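Side-chain contacts in abhydrolase domain-containing protein (Exiguobacterium antarcticum, PDB 5H3H), which is an esterase of the alpha/beta hydrolase fold that cleaves ester bonds and probably also acts as a perhydrolase: residues Y69-M74 with R197-R202; P125-R130 with Y135-D140. All coordinates share one frame; numbering follows the deposited sequence.

Contact 1 of 2, residues Y69-M74 with R197-R202; sequences YDYTTM and RDEDLR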
loop_
_atom_site.group_PDB
_atom_site.type_symbol
_atom_site.label_atom_id
_atom_site.label_comp_id
_atom_site.label_asym_id
_atom_site.label_seq_id
_atom_site.Cartn_x
_atom_site.Cartn_y
_atom_site.Cartn_z
ATOM N N TYR B 69 -1.355 -19.873 -4.216
ATOM C CA TYR B 69 -2.747 -19.586 -4.587
ATOM C C TYR B 69 -3.461 -18.731 -3.556
ATOM O O TYR B 69 -4.629 -18.348 -3.755
ATOM C CB TYR B 69 -3.487 -20.910 -4.914
ATOM C CG TYR B 69 -2.873 -21.602 -6.114
ATOM C CD1 TYR B 69 -3.302 -21.324 -7.387
ATOM C CD2 TYR B 69 -1.815 -22.463 -5.977
ATOM C CE1 TYR B 69 -2.716 -21.908 -8.487
ATOM C CE2 TYR B 69 -1.232 -23.036 -7.051
ATOM C CZ TYR B 69 -1.702 -22.785 -8.312
ATOM O OH TYR B 69 -1.116 -23.334 -9.423
ATOM N N ASP B 70 -2.742 -18.423 -2.466
ATOM C CA ASP B 70 -3.191 -17.504 -1.403
ATOM C C ASP B 70 -3.307 -16.124 -2.006
ATOM O O ASP B 70 -2.683 -15.832 -3.061
ATOM C CB ASP B 70 -2.206 -17.535 -0.232
ATOM C CG ASP B 70 -0.778 -17.141 -0.663
ATOM O OD1 ASP B 70 -0.079 -18.013 -1.227
ATOM O OD2 ASP B 70 -0.394 -15.954 -0.500
ATOM N N TYR B 71 -4.192 -15.313 -1.474
ATOM C CA TYR B 71 -4.511 -14.015 -2.148
ATOM C C TYR B 71 -3.307 -13.098 -2.103
ATOM O O TYR B 71 -3.110 -12.312 -3.031
ATOM C CB TYR B 71 -5.696 -13.325 -1.527
ATOM C CG TYR B 71 -7.069 -13.953 -1.817
ATOM C CD1 TYR B 71 -7.209 -15.124 -2.568
ATOM C CD2 TYR B 71 -8.218 -13.411 -1.282
ATOM C CE1 TYR B 71 -8.475 -15.707 -2.779
ATOM C CE2 TYR B 71 -9.481 -13.988 -1.501
ATOM C CZ TYR B 71 -9.587 -15.142 -2.242
ATOM O OH TYR B 71 -10.817 -15.703 -2.493
ATOM N N THR B 72 -2.491 -13.198 -1.044
ATOM C CA THR B 72 -1.249 -12.395 -1.003
ATOM C C THR B 72 -0.398 -12.670 -2.235
ATOM O O THR B 72 -0.081 -11.749 -2.948
ATOM C CB THR B 72 -0.417 -12.616 0.273
ATOM O OG1 THR B 72 -1.174 -12.175 1.412
ATOM C CG2 THR B 72 0.932 -11.835 0.202
ATOM N N THR B 73 -0.012 -13.928 -2.476
ATOM C CA THR B 73 0.803 -14.250 -3.659
ATOM C C THR B 73 0.071 -13.903 -4.955
ATOM O O THR B 73 0.650 -13.465 -5.890
ATOM C CB THR B 73 1.188 -15.771 -3.729
ATOM O OG1 THR B 73 1.843 -16.206 -2.516
ATOM C CG2 THR B 73 2.137 -16.039 -4.895
ATOM N N MET B 74 -1.215 -14.192 -5.041
ATOM C CA MET B 74 -2.015 -13.871 -6.261
ATOM C C MET B 74 -2.054 -12.364 -6.568
ATOM O O MET B 74 -1.979 -11.963 -7.733
ATOM C CB MET B 74 -3.477 -14.344 -6.047
ATOM C CG MET B 74 -3.714 -15.870 -5.981
ATOM S SD MET B 74 -3.560 -16.720 -7.578
ATOM C CE MET B 74 -1.799 -16.858 -7.464
ATOM N N ARG B 197 -11.613 -20.837 1.062
ATOM C CA ARG B 197 -12.166 -21.226 2.311
ATOM C C ARG B 197 -11.691 -20.305 3.429
ATOM O O ARG B 197 -12.477 -19.943 4.292
ATOM C CB ARG B 197 -11.905 -22.718 2.598
ATOM C CG ARG B 197 -10.652 -23.179 3.264
ATOM C CD ARG B 197 -10.975 -24.175 4.411
ATOM N NE ARG B 197 -10.551 -25.514 4.083
ATOM C CZ ARG B 197 -9.299 -25.969 4.104
ATOM N NH1 ARG B 197 -8.261 -25.195 4.427
ATOM N NH2 ARG B 197 -9.097 -27.225 3.772
ATOM N N ASP B 198 -10.426 -19.903 3.364
ATOM C CA ASP B 198 -9.721 -19.386 4.545
ATOM C C ASP B 198 -9.509 -17.880 4.567
ATOM O O ASP B 198 -9.338 -17.328 5.646
ATOM C CB ASP B 198 -8.348 -20.021 4.677
ATOM C CG ASP B 198 -8.385 -21.480 5.094
ATOM O OD1 ASP B 198 -9.417 -22.025 5.570
ATOM O OD2 ASP B 198 -7.343 -22.120 4.927
ATOM N N GLU B 199 -9.504 -17.215 3.419
ATOM C CA GLU B 199 -9.126 -15.806 3.336
ATOM C C GLU B 199 -10.233 -14.915 3.897
ATOM O O GLU B 199 -11.404 -15.217 3.764
ATOM C CB GLU B 199 -8.807 -15.397 1.897
ATOM C CG GLU B 199 -7.572 -16.028 1.297
ATOM C CD GLU B 199 -6.296 -15.231 1.486
ATOM O OE1 GLU B 199 -6.317 -14.126 2.064
ATOM O OE2 GLU B 199 -5.249 -15.698 1.046
ATOM N N ASP B 200 -9.852 -13.818 4.544
ATOM C CA ASP B 200 -10.794 -12.975 5.276
ATOM C C ASP B 200 -10.313 -11.524 5.134
ATOM O O ASP B 200 -9.295 -11.163 5.705
ATOM C CB ASP B 200 -10.865 -13.426 6.769
ATOM C CG ASP B 200 -11.518 -12.353 7.736
ATOM O OD1 ASP B 200 -12.052 -11.281 7.295
ATOM O OD2 ASP B 200 -11.491 -12.600 8.957
ATOM N N LEU B 201 -11.019 -10.727 4.342
ATOM C CA LEU B 201 -10.627 -9.347 4.101
ATOM C C LEU B 201 -11.441 -8.337 4.906
ATOM O O LEU B 201 -11.400 -7.147 4.577
ATOM C CB LEU B 201 -10.748 -9.007 2.607
ATOM C CG LEU B 201 -10.034 -9.965 1.643
ATOM C CD1 LEU B 201 -10.310 -9.588 0.201
ATOM C CD2 LEU B 201 -8.538 -10.007 1.877
ATOM N N ARG B 202 -12.120 -8.754 5.985
ATOM C CA ARG B 202 -13.020 -7.803 6.698
ATOM C C ARG B 202 -12.288 -6.534 7.218
ATOM O O ARG B 202 -12.709 -5.421 6.947
ATOM C CB ARG B 202 -13.823 -8.484 7.823
ATOM C CG ARG B 202 -14.992 -9.267 7.246
ATOM C CD ARG B 202 -15.705 -10.040 8.300
ATOM N NE ARG B 202 -14.767 -10.982 8.897
ATOM C CZ ARG B 202 -14.965 -11.642 10.027
ATOM N NH1 ARG B 202 -16.129 -11.517 10.691
ATOM N NH2 ARG B 202 -14.004 -12.469 10.487
#
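Glu199 lies along one face of the Tyr71 ring while its carboxylate takes up the backbone N-H of the same tyrosine. The bond from Tyr71 N to Glu199 OE2 is 2.8 Å long and nearly straight. It enters from above the carboxylate plane, and the carboxylate lies nearly parallel to the ring, with 6° between the planes. Glu199 CG sits over the ring centre, 3.7 Å from the Tyr71 centroid, a CH-pi contact. The side chains run in opposite directions: Glu199 CB is 3.7 Å from Tyr71 CE2, and a bend at chi2 (-91°) keeps the chain on the ring, so that Glu199 CD comes within 3.6 Å of Tyr71 CG. Glu199, the first residue to leave helical angles after helix 186-198, thus meets the first turn of helix 71-85.

In the next shell, Asp70 is the N-cap of helix 71-85. Asp70 OD2 accepts from Thr73 N at 2.9 Å, the capping bond, and Asp70 OD1 also accepts from Thr73 OG1. Beyond Glu199, an Asx turn from Asp200 OD1 to Arg202 N (2.8 Å) is reinforced by the side-on grip of Arg202 NE and NH2 on that carboxylate. Tyr71 also packs on Met97 and Leu196, both of the ethaneperoxoic acid pocket.

With Asp70 OD2 and Glu199 OE2 5.1 Å apart, two like charges share one helix start; its N-H groups and dipole probably offset their repulsion and favour the ionised forms.

Contact 2 of 2, residues P125-R130 with Y135-D140; sequences PVFTQR and YGMTKD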
loop_
_atom_site.group_PDB
_atom_site.type_symbol
_atom_site.label_atom_id
_atom_site.label_comp_id
_atom_site.label_asym_id
_atom_site.label_seq_id
_atom_site.Cartn_x
_atom_site.Cartn_y
_atom_site.Cartn_z
ATOM N N PRO B 125 -16.336 -9.743 1.771
ATOM C CA PRO B 125 -14.969 -9.878 2.393
ATOM C C PRO B 125 -14.489 -11.264 2.799
ATOM O O PRO B 125 -13.277 -11.437 3.090
ATOM C CB PRO B 125 -15.068 -9.013 3.680
ATOM C CG PRO B 125 -16.522 -8.691 3.837
ATOM C CD PRO B 125 -17.097 -8.665 2.427
ATOM N N VAL B 126 -15.410 -12.226 2.846
ATOM C CA VAL B 126 -15.085 -13.591 3.145
ATOM C C VAL B 126 -16.055 -14.400 2.334
ATOM O O VAL B 126 -17.209 -14.044 2.171
ATOM C CB VAL B 126 -15.292 -13.983 4.621
ATOM C CG1 VAL B 126 -14.335 -15.106 5.011
ATOM C CG2 VAL B 126 -15.148 -12.811 5.574
ATOM N N PHE B 127 -15.566 -15.505 1.817
ATOM C CA PHE B 127 -16.424 -16.395 0.996
ATOM C C PHE B 127 -17.195 -17.405 1.871
ATOM O O PHE B 127 -18.189 -17.970 1.427
ATOM C CB PHE B 127 -15.535 -17.139 -0.034
ATOM C CG PHE B 127 -16.285 -18.061 -0.969
ATOM C CD1 PHE B 127 -17.168 -17.557 -1.892
ATOM C CD2 PHE B 127 -16.059 -19.441 -0.931
ATOM C CE1 PHE B 127 -17.843 -18.384 -2.766
ATOM C CE2 PHE B 127 -16.705 -20.269 -1.794
ATOM C CZ PHE B 127 -17.602 -19.746 -2.734
ATOM N N THR B 128 -16.657 -17.684 3.046
ATOM C CA THR B 128 -17.221 -18.676 3.968
ATOM C C THR B 128 -17.666 -18.012 5.294
ATOM O O THR B 128 -17.238 -16.899 5.620
ATOM C CB THR B 128 -16.238 -19.860 4.188
ATOM O OG1 THR B 128 -14.947 -19.392 4.663
ATOM C CG2 THR B 128 -16.091 -20.614 2.857
ATOM N N GLN B 129 -18.569 -18.673 6.012
ATOM C CA GLN B 129 -19.151 -18.077 7.236
ATOM C C GLN B 129 -18.111 -17.978 8.350
ATOM O O GLN B 129 -17.138 -18.725 8.369
ATOM C CB GLN B 129 -20.348 -18.885 7.720
ATOM C CG GLN B 129 -21.397 -19.113 6.658
ATOM C CD GLN B 129 -22.824 -19.224 7.208
ATOM O OE1 GLN B 129 -23.038 -19.317 8.430
ATOM N NE2 GLN B 129 -23.806 -19.195 6.304
ATOM N N ARG B 130 -18.269 -16.982 9.211
ATOM C CA ARG B 130 -17.375 -16.741 10.347
ATOM C C ARG B 130 -18.203 -16.172 11.487
ATOM O O ARG B 130 -19.347 -15.742 11.270
ATOM C CB ARG B 130 -16.289 -15.715 10.045
ATOM C CG ARG B 130 -15.245 -16.105 9.025
ATOM C CD ARG B 130 -14.114 -17.002 9.524
ATOM N NE ARG B 130 -13.132 -17.119 8.444
ATOM C CZ ARG B 130 -13.319 -17.803 7.315
ATOM N NH1 ARG B 130 -14.452 -18.476 7.097
ATOM N NH2 ARG B 130 -12.374 -17.816 6.388
ATOM N N TYR B 135 -22.986 -15.592 6.501
ATOM C CA TYR B 135 -23.351 -15.602 5.090
ATOM C C TYR B 135 -22.347 -16.446 4.317
ATOM O O TYR B 135 -21.150 -16.325 4.573
ATOM C CB TYR B 135 -23.275 -14.204 4.494
ATOM C CG TYR B 135 -23.715 -13.046 5.350
ATOM C CD1 TYR B 135 -25.077 -12.768 5.548
ATOM C CD2 TYR B 135 -22.764 -12.175 5.899
ATOM C CE1 TYR B 135 -25.482 -11.663 6.288
ATOM C CE2 TYR B 135 -23.154 -11.068 6.647
ATOM C CZ TYR B 135 -24.507 -10.808 6.835
ATOM O OH TYR B 135 -24.876 -9.703 7.600
ATOM N N GLY B 136 -22.847 -17.275 3.408
ATOM C CA GLY B 136 -22.031 -18.025 2.427
ATOM C C GLY B 136 -21.915 -19.498 2.751
ATOM O O GLY B 136 -22.514 -19.988 3.678
ATOM N N MET B 137 -21.119 -20.198 1.986
ATOM C CA MET B 137 -20.814 -21.564 2.284
ATOM C C MET B 137 -20.100 -21.651 3.644
ATOM O O MET B 137 -19.457 -20.714 4.048
ATOM C CB MET B 137 -19.919 -22.133 1.171
ATOM C CG MET B 137 -20.602 -22.182 -0.173
ATOM S SD MET B 137 -19.561 -23.073 -1.375
ATOM C CE MET B 137 -20.678 -22.892 -2.763
ATOM N N THR B 138 -20.250 -22.744 4.377
ATOM C CA THR B 138 -19.492 -22.895 5.613
ATOM C C THR B 138 -18.197 -23.400 5.094
ATOM O O THR B 138 -18.112 -23.757 3.908
ATOM C CB THR B 138 -20.118 -23.924 6.548
ATOM O OG1 THR B 138 -20.227 -25.188 5.847
ATOM C CG2 THR B 138 -21.511 -23.483 6.926
ATOM N N LYS B 139 -17.188 -23.433 5.952
ATOM C CA LYS B 139 -15.933 -24.088 5.628
ATOM C C LYS B 139 -16.051 -25.545 5.222
ATOM O O LYS B 139 -15.274 -26.038 4.363
ATOM C CB LYS B 139 -14.979 -24.029 6.806
ATOM C CG LYS B 139 -14.081 -22.854 6.716
ATOM C CD LYS B 139 -13.105 -22.889 7.856
ATOM C CE LYS B 139 -12.144 -21.724 7.750
ATOM N NZ LYS B 139 -11.327 -21.688 8.987
ATOM N N ASP B 140 -16.981 -26.261 5.836
ATOM C CA ASP B 140 -17.129 -27.675 5.514
ATOM C C ASP B 140 -17.763 -27.857 4.102
ATOM O O ASP B 140 -17.375 -28.803 3.378
ATOM C CB ASP B 140 -17.834 -28.441 6.665
ATOM C CG ASP B 140 -17.085 -28.311 8.043
ATOM O OD1 ASP B 140 -15.864 -27.997 8.100
ATOM O OD2 ASP B 140 -17.733 -28.519 9.099
#
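Gln129 reaches across to residues 135-137 with both its backbone and its side chain. Its backbone N donates to Met137 O at 3.0 Å, somewhat bent. From there CB passes by the carbonyls of Tyr135 and Met137 at the edge of contact, and CG packs against Gly136 O at 3.3 Å. A bend at chi2 (-149°) then lays CD beside the same carbonyl, with Tyr135 N also close to CD at 3.7 Å. At the tip, Gln129 NE2 donates to Gly136 O at 3.0 Å; the donor lies in the carbonyl plane, on a lone pair, although the N-H is bent to 145°. Of two successive carbonyls, Gly136 O thus takes the side-chain amide and Met137 O the backbone N of one glutamine. Tyr135 O, buried close by, has no such donor.

The loop folded here leads from strand 114-120 into helix 139-149, the start of the helical insertion that, as in related alpha/beta hydrolases, forms the cap over the active site. Phe127 belongs to the pocket that holds ethaneperoxoic acid, and Met137 runs alongside it: Met137 SD is 4.9 Å from the Phe127 ring centroid, an oblique Met-aromatic contact.

Further along, Lys139 CE, 3.8 Å above the plane, and Val126 CG1 lie over opposite faces of the Arg130 guanidinium, both off-centre. Arg130 NH1, which donates nearly in plane to Thr128 OG1 (2.6 Å) and also to Gln129 O, the latter met from above the carbonyl plane (49°), and Arg130 NH2, bonded to Arg197 O, together restrain its rotation.

In the fold
From the N terminus, the chain reaches 69-74 at the start of helix 71-85, passes through strand 90-95, helix 97-109 and strand 114-120, and enters the loop where contact 2 closes a short loop between 125-130 and 135-140. Helix 139-149 and three more helices follow before 197-202 returns to 69-74, so contact 1 closes a large loop in which contact 2 is nested. Their centres lie about 13 Å apart, yet they touch directly: Thr128 OG1 is 2.6 Å from Arg197 O and Leu201 N is 2.7 Å from Pro125 O, both probable hydrogen bonds. Together they join the two ends of the helical insertion to each other and to helix 71-85.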